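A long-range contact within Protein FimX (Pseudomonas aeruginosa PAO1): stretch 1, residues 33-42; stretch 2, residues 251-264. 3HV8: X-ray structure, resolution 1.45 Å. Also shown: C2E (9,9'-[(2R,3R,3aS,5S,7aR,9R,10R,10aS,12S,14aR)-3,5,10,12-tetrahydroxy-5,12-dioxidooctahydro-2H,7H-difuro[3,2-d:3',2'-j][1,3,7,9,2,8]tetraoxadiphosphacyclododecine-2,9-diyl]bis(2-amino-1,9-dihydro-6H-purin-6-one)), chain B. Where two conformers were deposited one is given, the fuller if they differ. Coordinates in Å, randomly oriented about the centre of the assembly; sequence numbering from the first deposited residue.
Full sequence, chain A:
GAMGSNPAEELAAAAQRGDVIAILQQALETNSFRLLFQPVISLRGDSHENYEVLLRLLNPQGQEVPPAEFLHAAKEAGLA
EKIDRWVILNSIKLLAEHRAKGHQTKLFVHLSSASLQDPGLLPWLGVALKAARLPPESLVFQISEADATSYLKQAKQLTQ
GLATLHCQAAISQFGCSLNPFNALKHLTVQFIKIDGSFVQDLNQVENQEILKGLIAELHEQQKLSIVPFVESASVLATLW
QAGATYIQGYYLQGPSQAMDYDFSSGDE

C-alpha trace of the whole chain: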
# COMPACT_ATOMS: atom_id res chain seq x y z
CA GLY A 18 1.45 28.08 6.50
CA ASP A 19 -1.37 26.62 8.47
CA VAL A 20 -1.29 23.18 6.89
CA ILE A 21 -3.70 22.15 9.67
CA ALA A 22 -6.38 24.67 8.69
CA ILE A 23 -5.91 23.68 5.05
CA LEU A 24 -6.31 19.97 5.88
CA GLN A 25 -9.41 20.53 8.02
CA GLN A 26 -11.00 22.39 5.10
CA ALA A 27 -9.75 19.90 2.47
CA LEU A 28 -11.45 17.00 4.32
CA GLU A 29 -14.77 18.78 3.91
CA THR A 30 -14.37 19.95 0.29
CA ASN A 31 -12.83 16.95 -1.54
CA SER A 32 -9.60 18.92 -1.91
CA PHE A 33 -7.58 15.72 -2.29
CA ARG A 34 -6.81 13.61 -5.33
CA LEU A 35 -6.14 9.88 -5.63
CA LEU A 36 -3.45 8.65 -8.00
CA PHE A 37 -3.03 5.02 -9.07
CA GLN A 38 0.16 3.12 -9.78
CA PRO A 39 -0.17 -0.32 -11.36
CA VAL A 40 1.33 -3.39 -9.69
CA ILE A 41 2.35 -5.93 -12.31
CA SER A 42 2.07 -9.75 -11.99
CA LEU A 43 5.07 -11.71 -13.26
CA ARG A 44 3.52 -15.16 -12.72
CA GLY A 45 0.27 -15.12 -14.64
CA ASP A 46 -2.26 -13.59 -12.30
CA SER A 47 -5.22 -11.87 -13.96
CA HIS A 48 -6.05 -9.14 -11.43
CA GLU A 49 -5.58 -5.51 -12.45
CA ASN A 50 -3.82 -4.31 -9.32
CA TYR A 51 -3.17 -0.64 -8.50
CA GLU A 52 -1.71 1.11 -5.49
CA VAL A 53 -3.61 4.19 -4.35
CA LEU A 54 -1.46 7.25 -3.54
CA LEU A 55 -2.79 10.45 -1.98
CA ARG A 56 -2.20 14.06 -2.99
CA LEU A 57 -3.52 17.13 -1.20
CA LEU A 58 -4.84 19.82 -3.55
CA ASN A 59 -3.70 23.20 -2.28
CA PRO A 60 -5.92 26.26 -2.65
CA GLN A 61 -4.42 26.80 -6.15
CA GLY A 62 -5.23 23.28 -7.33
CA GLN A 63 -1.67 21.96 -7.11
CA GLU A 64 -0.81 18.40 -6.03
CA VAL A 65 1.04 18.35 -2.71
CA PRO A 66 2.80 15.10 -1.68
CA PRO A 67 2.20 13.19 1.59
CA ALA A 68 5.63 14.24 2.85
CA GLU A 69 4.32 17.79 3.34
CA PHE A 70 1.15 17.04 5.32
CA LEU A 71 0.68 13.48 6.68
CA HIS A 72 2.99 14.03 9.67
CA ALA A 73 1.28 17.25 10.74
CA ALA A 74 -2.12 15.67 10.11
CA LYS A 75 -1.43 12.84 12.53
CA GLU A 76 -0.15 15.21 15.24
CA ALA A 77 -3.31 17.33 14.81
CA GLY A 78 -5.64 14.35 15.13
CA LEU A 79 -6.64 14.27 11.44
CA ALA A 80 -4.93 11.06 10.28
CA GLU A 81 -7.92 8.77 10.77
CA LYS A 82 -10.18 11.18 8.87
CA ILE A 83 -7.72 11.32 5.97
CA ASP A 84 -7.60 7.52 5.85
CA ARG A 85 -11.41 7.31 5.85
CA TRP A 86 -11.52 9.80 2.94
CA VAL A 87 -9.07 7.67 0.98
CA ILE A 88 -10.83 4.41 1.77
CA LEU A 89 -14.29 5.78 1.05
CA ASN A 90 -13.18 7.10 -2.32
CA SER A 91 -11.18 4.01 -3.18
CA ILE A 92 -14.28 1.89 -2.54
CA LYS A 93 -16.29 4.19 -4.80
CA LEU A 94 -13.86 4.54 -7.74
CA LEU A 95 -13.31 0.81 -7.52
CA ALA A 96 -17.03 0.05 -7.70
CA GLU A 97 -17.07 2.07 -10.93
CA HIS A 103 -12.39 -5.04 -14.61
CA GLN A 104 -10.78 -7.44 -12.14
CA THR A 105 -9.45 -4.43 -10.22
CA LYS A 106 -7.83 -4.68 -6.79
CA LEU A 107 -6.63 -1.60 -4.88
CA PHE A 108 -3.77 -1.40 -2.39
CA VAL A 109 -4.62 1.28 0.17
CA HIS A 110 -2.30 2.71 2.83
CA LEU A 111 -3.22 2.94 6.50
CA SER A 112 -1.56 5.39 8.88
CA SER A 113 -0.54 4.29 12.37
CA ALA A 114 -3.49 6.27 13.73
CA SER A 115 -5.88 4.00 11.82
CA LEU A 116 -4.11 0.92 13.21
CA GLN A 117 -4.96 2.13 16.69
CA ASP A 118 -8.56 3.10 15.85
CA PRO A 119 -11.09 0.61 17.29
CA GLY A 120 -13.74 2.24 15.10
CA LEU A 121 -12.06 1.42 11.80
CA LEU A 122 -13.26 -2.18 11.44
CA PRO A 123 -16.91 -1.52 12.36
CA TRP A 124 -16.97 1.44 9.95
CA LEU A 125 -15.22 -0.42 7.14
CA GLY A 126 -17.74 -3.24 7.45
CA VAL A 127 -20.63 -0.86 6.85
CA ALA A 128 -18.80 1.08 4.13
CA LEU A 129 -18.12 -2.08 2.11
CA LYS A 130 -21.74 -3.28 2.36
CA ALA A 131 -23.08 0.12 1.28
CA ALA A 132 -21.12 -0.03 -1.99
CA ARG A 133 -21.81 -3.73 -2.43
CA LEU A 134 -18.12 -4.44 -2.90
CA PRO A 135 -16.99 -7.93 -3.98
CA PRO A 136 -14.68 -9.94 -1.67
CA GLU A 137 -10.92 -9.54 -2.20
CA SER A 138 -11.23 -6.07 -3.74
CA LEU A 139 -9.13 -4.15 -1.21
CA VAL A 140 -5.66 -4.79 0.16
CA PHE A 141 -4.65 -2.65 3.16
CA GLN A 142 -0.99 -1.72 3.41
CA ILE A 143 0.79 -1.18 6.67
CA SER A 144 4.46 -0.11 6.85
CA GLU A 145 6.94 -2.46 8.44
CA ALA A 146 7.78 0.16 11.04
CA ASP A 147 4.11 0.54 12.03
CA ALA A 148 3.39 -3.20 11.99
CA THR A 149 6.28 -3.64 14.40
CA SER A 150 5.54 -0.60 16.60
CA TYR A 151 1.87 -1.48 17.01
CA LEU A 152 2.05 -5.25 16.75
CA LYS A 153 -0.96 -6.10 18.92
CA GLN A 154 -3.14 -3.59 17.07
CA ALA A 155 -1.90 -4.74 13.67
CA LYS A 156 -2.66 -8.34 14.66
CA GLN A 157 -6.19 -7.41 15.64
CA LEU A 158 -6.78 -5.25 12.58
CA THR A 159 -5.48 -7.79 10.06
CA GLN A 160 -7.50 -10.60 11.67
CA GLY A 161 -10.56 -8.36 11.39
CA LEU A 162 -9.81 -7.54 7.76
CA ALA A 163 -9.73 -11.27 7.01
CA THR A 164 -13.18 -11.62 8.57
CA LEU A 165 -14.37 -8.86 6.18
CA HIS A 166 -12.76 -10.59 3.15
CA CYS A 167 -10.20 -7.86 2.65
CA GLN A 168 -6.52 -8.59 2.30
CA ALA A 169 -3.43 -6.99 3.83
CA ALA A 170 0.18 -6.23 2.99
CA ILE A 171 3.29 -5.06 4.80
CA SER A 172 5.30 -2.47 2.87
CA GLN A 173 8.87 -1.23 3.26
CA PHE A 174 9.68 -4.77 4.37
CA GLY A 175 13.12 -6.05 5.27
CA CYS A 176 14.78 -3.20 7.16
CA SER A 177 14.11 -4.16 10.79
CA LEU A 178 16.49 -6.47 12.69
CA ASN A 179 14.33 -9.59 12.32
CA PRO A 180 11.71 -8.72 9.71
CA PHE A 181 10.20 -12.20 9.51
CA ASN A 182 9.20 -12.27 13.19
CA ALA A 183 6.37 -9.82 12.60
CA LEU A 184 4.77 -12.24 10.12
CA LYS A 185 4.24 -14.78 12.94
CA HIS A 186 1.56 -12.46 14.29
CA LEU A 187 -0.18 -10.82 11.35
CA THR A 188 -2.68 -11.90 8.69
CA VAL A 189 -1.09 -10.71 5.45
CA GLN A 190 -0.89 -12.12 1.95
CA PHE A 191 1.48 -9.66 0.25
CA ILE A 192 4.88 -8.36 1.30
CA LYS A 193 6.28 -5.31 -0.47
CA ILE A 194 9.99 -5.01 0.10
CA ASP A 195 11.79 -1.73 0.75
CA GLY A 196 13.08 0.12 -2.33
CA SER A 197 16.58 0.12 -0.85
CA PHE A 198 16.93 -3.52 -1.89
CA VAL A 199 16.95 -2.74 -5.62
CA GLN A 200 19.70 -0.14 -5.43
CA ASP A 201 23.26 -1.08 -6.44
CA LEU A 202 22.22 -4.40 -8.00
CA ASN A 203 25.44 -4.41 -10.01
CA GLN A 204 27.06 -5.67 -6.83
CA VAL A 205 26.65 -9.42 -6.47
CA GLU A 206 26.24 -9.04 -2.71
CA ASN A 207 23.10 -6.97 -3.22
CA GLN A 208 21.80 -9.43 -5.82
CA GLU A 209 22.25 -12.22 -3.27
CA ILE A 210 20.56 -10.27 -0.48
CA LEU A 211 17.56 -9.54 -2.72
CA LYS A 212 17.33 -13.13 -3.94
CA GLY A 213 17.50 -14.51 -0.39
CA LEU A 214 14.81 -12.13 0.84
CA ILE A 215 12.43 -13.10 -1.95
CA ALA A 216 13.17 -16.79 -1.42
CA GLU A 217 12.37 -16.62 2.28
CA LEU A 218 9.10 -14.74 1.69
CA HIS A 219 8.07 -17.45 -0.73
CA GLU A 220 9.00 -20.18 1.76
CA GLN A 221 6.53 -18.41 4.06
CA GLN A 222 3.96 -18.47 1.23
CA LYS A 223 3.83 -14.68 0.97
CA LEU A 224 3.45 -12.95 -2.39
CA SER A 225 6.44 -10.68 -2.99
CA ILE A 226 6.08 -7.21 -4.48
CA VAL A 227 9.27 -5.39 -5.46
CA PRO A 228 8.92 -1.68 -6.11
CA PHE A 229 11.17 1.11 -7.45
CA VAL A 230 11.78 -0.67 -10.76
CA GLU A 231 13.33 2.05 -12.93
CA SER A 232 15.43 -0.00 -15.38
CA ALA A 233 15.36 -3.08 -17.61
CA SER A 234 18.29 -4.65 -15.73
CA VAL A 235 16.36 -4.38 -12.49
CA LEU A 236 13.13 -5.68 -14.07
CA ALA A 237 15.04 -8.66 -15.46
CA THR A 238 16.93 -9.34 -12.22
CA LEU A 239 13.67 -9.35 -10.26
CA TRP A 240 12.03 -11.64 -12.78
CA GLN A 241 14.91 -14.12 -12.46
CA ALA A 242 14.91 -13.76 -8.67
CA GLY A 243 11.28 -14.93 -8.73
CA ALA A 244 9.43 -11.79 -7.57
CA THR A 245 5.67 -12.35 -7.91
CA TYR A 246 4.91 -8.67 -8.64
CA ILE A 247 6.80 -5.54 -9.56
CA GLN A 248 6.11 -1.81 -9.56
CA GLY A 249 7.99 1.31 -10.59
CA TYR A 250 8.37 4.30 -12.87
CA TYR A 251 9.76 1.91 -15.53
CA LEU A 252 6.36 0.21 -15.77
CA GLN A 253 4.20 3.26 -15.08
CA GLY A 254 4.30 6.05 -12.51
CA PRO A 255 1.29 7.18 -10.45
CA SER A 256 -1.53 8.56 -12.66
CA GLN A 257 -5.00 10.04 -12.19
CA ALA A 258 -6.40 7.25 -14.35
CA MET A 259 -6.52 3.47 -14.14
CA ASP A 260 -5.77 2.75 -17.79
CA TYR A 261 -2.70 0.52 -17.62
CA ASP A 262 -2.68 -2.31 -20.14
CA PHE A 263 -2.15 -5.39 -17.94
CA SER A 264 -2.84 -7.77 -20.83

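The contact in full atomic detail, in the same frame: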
# COMPACT_ATOMS: atom_id res chain seq x y z
N PHE A 33 -8.62 16.75 -2.17
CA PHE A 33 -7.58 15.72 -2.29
C PHE A 33 -7.76 15.05 -3.64
O PHE A 33 -8.83 15.11 -4.26
CB PHE A 33 -7.70 14.65 -1.21
CG PHE A 33 -7.41 15.14 0.18
CD1 PHE A 33 -6.11 15.16 0.67
CD2 PHE A 33 -8.44 15.55 1.02
CE1 PHE A 33 -5.84 15.59 1.94
CE2 PHE A 33 -8.17 15.98 2.31
CZ PHE A 33 -6.85 15.99 2.77
N ARG A 34 -6.72 14.37 -4.10
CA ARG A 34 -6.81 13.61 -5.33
C ARG A 34 -6.15 12.26 -5.12
O ARG A 34 -5.08 12.18 -4.51
CB ARG A 34 -6.12 14.36 -6.46
CG ARG A 34 -6.02 13.59 -7.76
CD ARG A 34 -5.47 14.46 -8.87
NE ARG A 34 -6.33 15.62 -9.11
CZ ARG A 34 -5.91 16.79 -9.58
NH1 ARG A 34 -6.78 17.78 -9.76
NH2 ARG A 34 -4.63 16.97 -9.88
N LEU A 35 -6.77 11.19 -5.61
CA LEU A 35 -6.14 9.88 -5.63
C LEU A 35 -5.41 9.65 -6.95
O LEU A 35 -5.95 9.90 -8.04
CB LEU A 35 -7.17 8.78 -5.42
CG LEU A 35 -7.96 8.85 -4.12
CD1 LEU A 35 -8.92 7.69 -3.98
CD2 LEU A 35 -7.01 8.91 -2.93
N LEU A 36 -4.17 9.16 -6.85
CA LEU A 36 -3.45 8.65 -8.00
C LEU A 36 -3.32 7.13 -7.85
O LEU A 36 -3.46 6.58 -6.75
CB LEU A 36 -2.05 9.27 -8.08
CG LEU A 36 -1.99 10.80 -8.01
CD1 LEU A 36 -0.52 11.24 -8.09
CD2 LEU A 36 -2.83 11.43 -9.14
N PHE A 37 -3.03 6.47 -8.97
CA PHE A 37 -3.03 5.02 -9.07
C PHE A 37 -1.77 4.57 -9.76
O PHE A 37 -1.44 5.08 -10.83
CB PHE A 37 -4.26 4.57 -9.85
CG PHE A 37 -5.55 5.06 -9.25
CD1 PHE A 37 -6.16 4.35 -8.23
CD2 PHE A 37 -6.11 6.25 -9.67
CE1 PHE A 37 -7.33 4.82 -7.64
CE2 PHE A 37 -7.28 6.72 -9.09
CZ PHE A 37 -7.89 6.00 -8.08
N GLN A 38 -1.04 3.64 -9.15
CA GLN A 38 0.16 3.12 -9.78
C GLN A 38 0.05 1.61 -9.92
O GLN A 38 -0.07 0.90 -8.93
CB GLN A 38 1.42 3.49 -8.99
CG GLN A 38 2.69 3.01 -9.69
CD GLN A 38 3.96 3.44 -9.00
OE1 GLN A 38 3.98 3.77 -7.81
NE2 GLN A 38 5.06 3.45 -9.76
N PRO A 39 0.10 1.11 -11.16
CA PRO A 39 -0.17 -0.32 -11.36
C PRO A 39 0.90 -1.19 -10.72
O PRO A 39 2.08 -0.81 -10.64
CB PRO A 39 -0.17 -0.47 -12.89
CG PRO A 39 0.68 0.67 -13.36
CD PRO A 39 0.35 1.82 -12.43
N VAL A 40 0.46 -2.36 -10.25
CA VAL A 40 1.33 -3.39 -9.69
C VAL A 40 1.21 -4.58 -10.64
O VAL A 40 0.11 -5.09 -10.88
CB VAL A 40 0.89 -3.76 -8.24
CG1 VAL A 40 1.74 -4.88 -7.68
CG2 VAL A 40 0.98 -2.52 -7.32
N ILE A 41 2.34 -5.00 -11.19
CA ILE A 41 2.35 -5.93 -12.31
C ILE A 41 2.68 -7.36 -11.86
O ILE A 41 3.66 -7.58 -11.15
CB ILE A 41 3.38 -5.43 -13.38
CG1 ILE A 41 2.75 -4.32 -14.23
CG2 ILE A 41 3.81 -6.56 -14.28
CD1 ILE A 41 2.51 -3.02 -13.50
N SER A 42 1.84 -8.32 -12.26
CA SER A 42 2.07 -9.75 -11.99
C SER A 42 3.10 -10.30 -12.96
O SER A 42 3.00 -10.09 -14.17
CB SER A 42 0.77 -10.56 -12.14
OG SER A 42 1.03 -11.97 -12.12
N TYR A 251 9.46 2.62 -14.28
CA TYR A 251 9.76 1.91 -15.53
C TYR A 251 8.52 1.28 -16.16
O TYR A 251 8.38 1.23 -17.38
CB TYR A 251 10.85 0.86 -15.33
CG TYR A 251 11.50 0.38 -16.62
CD1 TYR A 251 11.12 -0.82 -17.21
CD2 TYR A 251 12.48 1.14 -17.25
CE1 TYR A 251 11.72 -1.25 -18.39
CE2 TYR A 251 13.08 0.72 -18.43
CZ TYR A 251 12.70 -0.48 -18.99
OH TYR A 251 13.29 -0.91 -20.17
N LEU A 252 7.61 0.79 -15.31
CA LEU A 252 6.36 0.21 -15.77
C LEU A 252 5.32 1.30 -16.01
O LEU A 252 4.78 1.43 -17.11
CB LEU A 252 5.85 -0.82 -14.76
CG LEU A 252 6.87 -1.93 -14.51
CD1 LEU A 252 6.57 -2.69 -13.23
CD2 LEU A 252 6.92 -2.88 -15.71
N GLN A 253 5.04 2.07 -14.97
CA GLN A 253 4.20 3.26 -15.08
C GLN A 253 4.25 3.97 -13.74
O GLN A 253 4.17 3.31 -12.69
CB GLN A 253 2.75 2.94 -15.44
CG GLN A 253 1.97 4.20 -15.82
CD GLN A 253 0.47 4.08 -15.64
OE1 GLN A 253 -0.08 4.59 -14.66
NE2 GLN A 253 -0.18 3.40 -16.56
N GLY A 254 4.37 5.29 -13.75
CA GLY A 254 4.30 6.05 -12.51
C GLY A 254 2.86 6.26 -12.08
O GLY A 254 1.94 5.85 -12.80
N PRO A 255 2.65 6.88 -10.91
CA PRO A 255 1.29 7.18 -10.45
C PRO A 255 0.55 8.07 -11.44
O PRO A 255 1.17 9.00 -11.97
CB PRO A 255 1.53 7.93 -9.14
CG PRO A 255 2.89 7.47 -8.67
CD PRO A 255 3.68 7.29 -9.94
N SER A 256 -0.73 7.79 -11.70
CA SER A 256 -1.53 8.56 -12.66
C SER A 256 -2.95 8.73 -12.15
O SER A 256 -3.44 7.91 -11.38
CB SER A 256 -1.54 7.84 -14.01
OG SER A 256 -2.56 8.36 -14.85
N GLN A 257 -3.62 9.78 -12.60
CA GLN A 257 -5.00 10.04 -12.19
C GLN A 257 -5.97 8.98 -12.71
O GLN A 257 -7.09 8.86 -12.21
CB GLN A 257 -5.47 11.40 -12.70
CG GLN A 257 -5.35 12.53 -11.70
CD GLN A 257 -6.01 13.81 -12.19
OE1 GLN A 257 -7.23 13.97 -12.11
NE2 GLN A 257 -5.20 14.73 -12.70
N ALA A 258 -5.53 8.23 -13.71
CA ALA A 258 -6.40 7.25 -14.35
C ALA A 258 -5.89 5.82 -14.20
O ALA A 258 -4.69 5.57 -14.22
CB ALA A 258 -6.60 7.59 -15.83
N MET A 259 -6.83 4.89 -14.07
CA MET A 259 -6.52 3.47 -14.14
C MET A 259 -6.68 2.97 -15.57
O MET A 259 -7.70 2.37 -15.91
CB MET A 259 -7.42 2.67 -13.20
CG MET A 259 -7.07 2.82 -11.72
SD MET A 259 -8.19 1.90 -10.64
CE MET A 259 -9.56 3.04 -10.53
N ASP A 260 -5.69 3.22 -16.41
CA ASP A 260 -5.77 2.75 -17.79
C ASP A 260 -4.51 2.01 -18.25
O ASP A 260 -4.17 2.02 -19.43
CB ASP A 260 -6.17 3.87 -18.77
CG ASP A 260 -5.44 5.17 -18.53
OD1 ASP A 260 -4.37 5.15 -17.88
OD2 ASP A 260 -5.92 6.22 -19.01
N TYR A 261 -3.85 1.36 -17.31
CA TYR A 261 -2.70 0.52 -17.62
C TYR A 261 -3.17 -0.72 -18.38
O TYR A 261 -4.21 -1.30 -18.06
CB TYR A 261 -1.97 0.09 -16.34
CG TYR A 261 -0.67 -0.61 -16.60
CD1 TYR A 261 -0.56 -2.00 -16.49
CD2 TYR A 261 0.47 0.11 -16.98
CE1 TYR A 261 0.63 -2.64 -16.74
CE2 TYR A 261 1.67 -0.53 -17.23
CZ TYR A 261 1.74 -1.90 -17.11
OH TYR A 261 2.93 -2.54 -17.36
N ASP A 262 -2.39 -1.11 -19.38
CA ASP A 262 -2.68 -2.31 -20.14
C ASP A 262 -1.99 -3.51 -19.48
O ASP A 262 -0.81 -3.76 -19.74
CB ASP A 262 -2.18 -2.13 -21.58
CG ASP A 262 -2.67 -3.23 -22.50
OD1 ASP A 262 -3.42 -4.11 -22.03
OD2 ASP A 262 -2.30 -3.20 -23.70
N PHE A 263 -2.71 -4.23 -18.64
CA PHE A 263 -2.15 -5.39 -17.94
C PHE A 263 -2.01 -6.60 -18.87
O PHE A 263 -1.17 -7.47 -18.65
CB PHE A 263 -2.99 -5.77 -16.72
CG PHE A 263 -2.97 -4.76 -15.61
CD1 PHE A 263 -2.05 -4.85 -14.57
CD2 PHE A 263 -3.89 -3.72 -15.59
CE1 PHE A 263 -2.04 -3.92 -13.55
CE2 PHE A 263 -3.88 -2.78 -14.57
CZ PHE A 263 -2.96 -2.89 -13.55
N SER A 264 -2.83 -6.64 -19.91
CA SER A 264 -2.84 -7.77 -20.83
C SER A 264 -1.48 -7.93 -21.50
O SER A 264 -1.03 -7.06 -22.24
CB SER A 264 -3.93 -7.59 -21.90
OG SER A 264 -3.53 -6.65 -22.88
P1 C2E B . 5.55 4.58 0.00
O2P C2E B . 5.69 3.02 0.33
O1P C2E B . 6.92 5.13 0.04
O5' C2E B . 5.05 4.90 -1.48
C5' C2E B . 6.03 4.85 -2.54
C4' C2E B . 6.62 6.23 -2.90
O4' C2E B . 7.52 6.06 -4.02
C3' C2E B . 5.45 7.05 -3.44
O3' C2E B . 5.61 8.42 -3.05
C2' C2E B . 5.52 6.85 -4.97
O2' C2E B . 5.01 7.95 -5.71
C1' C2E B . 7.03 6.72 -5.18
N9 C2E B . 7.42 5.96 -6.35
C8 C2E B . 6.65 5.09 -7.09
N7 C2E B . 7.40 4.46 -7.96
C5 C2E B . 8.68 4.91 -7.84
C6 C2E B . 9.89 4.61 -8.50
O6 C2E B . 9.97 3.74 -9.38
N1 C2E B . 10.98 5.29 -8.12
C2 C2E B . 10.93 6.23 -7.14
N2 C2E B . 12.09 6.88 -6.79
N3 C2E B . 9.82 6.52 -6.51
C4 C2E B . 8.70 5.88 -6.83
P11 C2E B . 4.31 9.17 -2.47
O21 C2E B . 4.71 10.67 -2.18
O11 C2E B . 3.15 8.99 -3.37
O5A C2E B . 3.97 8.40 -1.13
C5A C2E B . 4.93 8.42 -0.06
C4A C2E B . 4.34 7.77 1.19
O4A C2E B . 3.19 8.51 1.61
C3A C2E B . 3.84 6.34 1.00
O3A C2E B . 4.86 5.37 1.18
C2A C2E B . 2.87 6.22 2.17
O2A C2E B . 3.60 6.04 3.40
C1A C2E B . 2.27 7.63 2.23
N91 C2E B . 1.03 7.64 1.47
C81 C2E B . 0.83 7.90 0.15
N71 C2E B . -0.44 7.81 -0.11
C51 C2E B . -1.13 7.56 1.04
C61 C2E B . -2.49 7.40 1.39
O61 C2E B . -3.40 7.36 0.56
N11 C2E B . -2.73 7.17 2.71
C21 C2E B . -1.75 7.11 3.66
N21 C2E B . -2.08 6.83 4.95
N31 C2E B . -0.48 7.23 3.34
C41 C2E B . -0.18 7.47 2.06
O HOH W 1 4.32 0.58 -11.71

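Stretch 1 is a β-strand, and stretch 2, more than 200 residues later in the chain, runs alongside it as an irregular segment that buries 823 Å² with it, both sides summed. The backbones meet at a single antiparallel bridge. F37 N donates to S256 O (2.8 Å) and S256 N donates to F37 O (2.9 Å), so both polar groups of F37 are spent on one residue. Two CA-H···O contacts reinforce the pair, L36 CA to S256 O and P255 CA to F37 O, each at 3.5 Å. The side chain of S256 points away from the strand, and its chi1 of 165° (t) places OG to accept from A258 N (3.2 Å), a nearly linear bond that ties down the turn of chain just after the bridge.

F37 gives up the most surface of any residue here. Its m rotamer, with chi2 at -86°, presents one ring face to M259, whose CB starts out sideways to the strand. The m, t, m conformation of M259 brings the end of that side chain nearer: CG lies 4.1 Å from the centroid of the F37 ring and SD lies 4.4 Å from the same centroid, both over the face. A long, unbranched and polarizable side chain suits this place, since methylene and sulfur can lie together against the ring. The carbonyls S256 O and Q257 O sit instead at the ring edge, where the weakly positive CH groups are.

Toward the start of the strand, L36 (m, t) packs its CB against P255 CB at 4.0 Å and its CD2 against Q257 CG at 3.8 Å. Q257 points away at CB, yet its side chain, with chi1 off the wells at -96°, folds back so that its CD comes within 3.4 Å of R34 CD, and OE1 lies over one face of the R34 guanidinium. R34 is extended through chi1 and chi2 (t, t), which lets its aliphatic part reach this amide, while NH2 is hydrogen-bonded elsewhere in the structure.

Q38 is also extended (t, t), and its buried amide links protein and ligand: NE2 donates to Q253 O (3.1 Å) and to N7 of the cyclic dinucleotide C2E (3.1 Å). Both amide hydrogens are thereby used. A water lies within hydrogen-bonding distance of both backbones, its oxygen 2.9 Å from Q253 O and 2.8 Å from P39 O.

Beyond Q38 the contact becomes apolar. P39 points toward stretch 2 and sets its CG over a face of Y261, 4.0 Å from the ring centroid; its CB lies 3.8 Å from F263 CZ. The m rotamer of F263 swings its ring in from a sideways CB, leaving V40 O at the ring edge, 3.6 Å from CE1. I41 (m, p) places CG1 3.7 Å from Y261 CE1 and CD1 4.1 Å from L252 CD1, so that its one longer branch spans both neighbours.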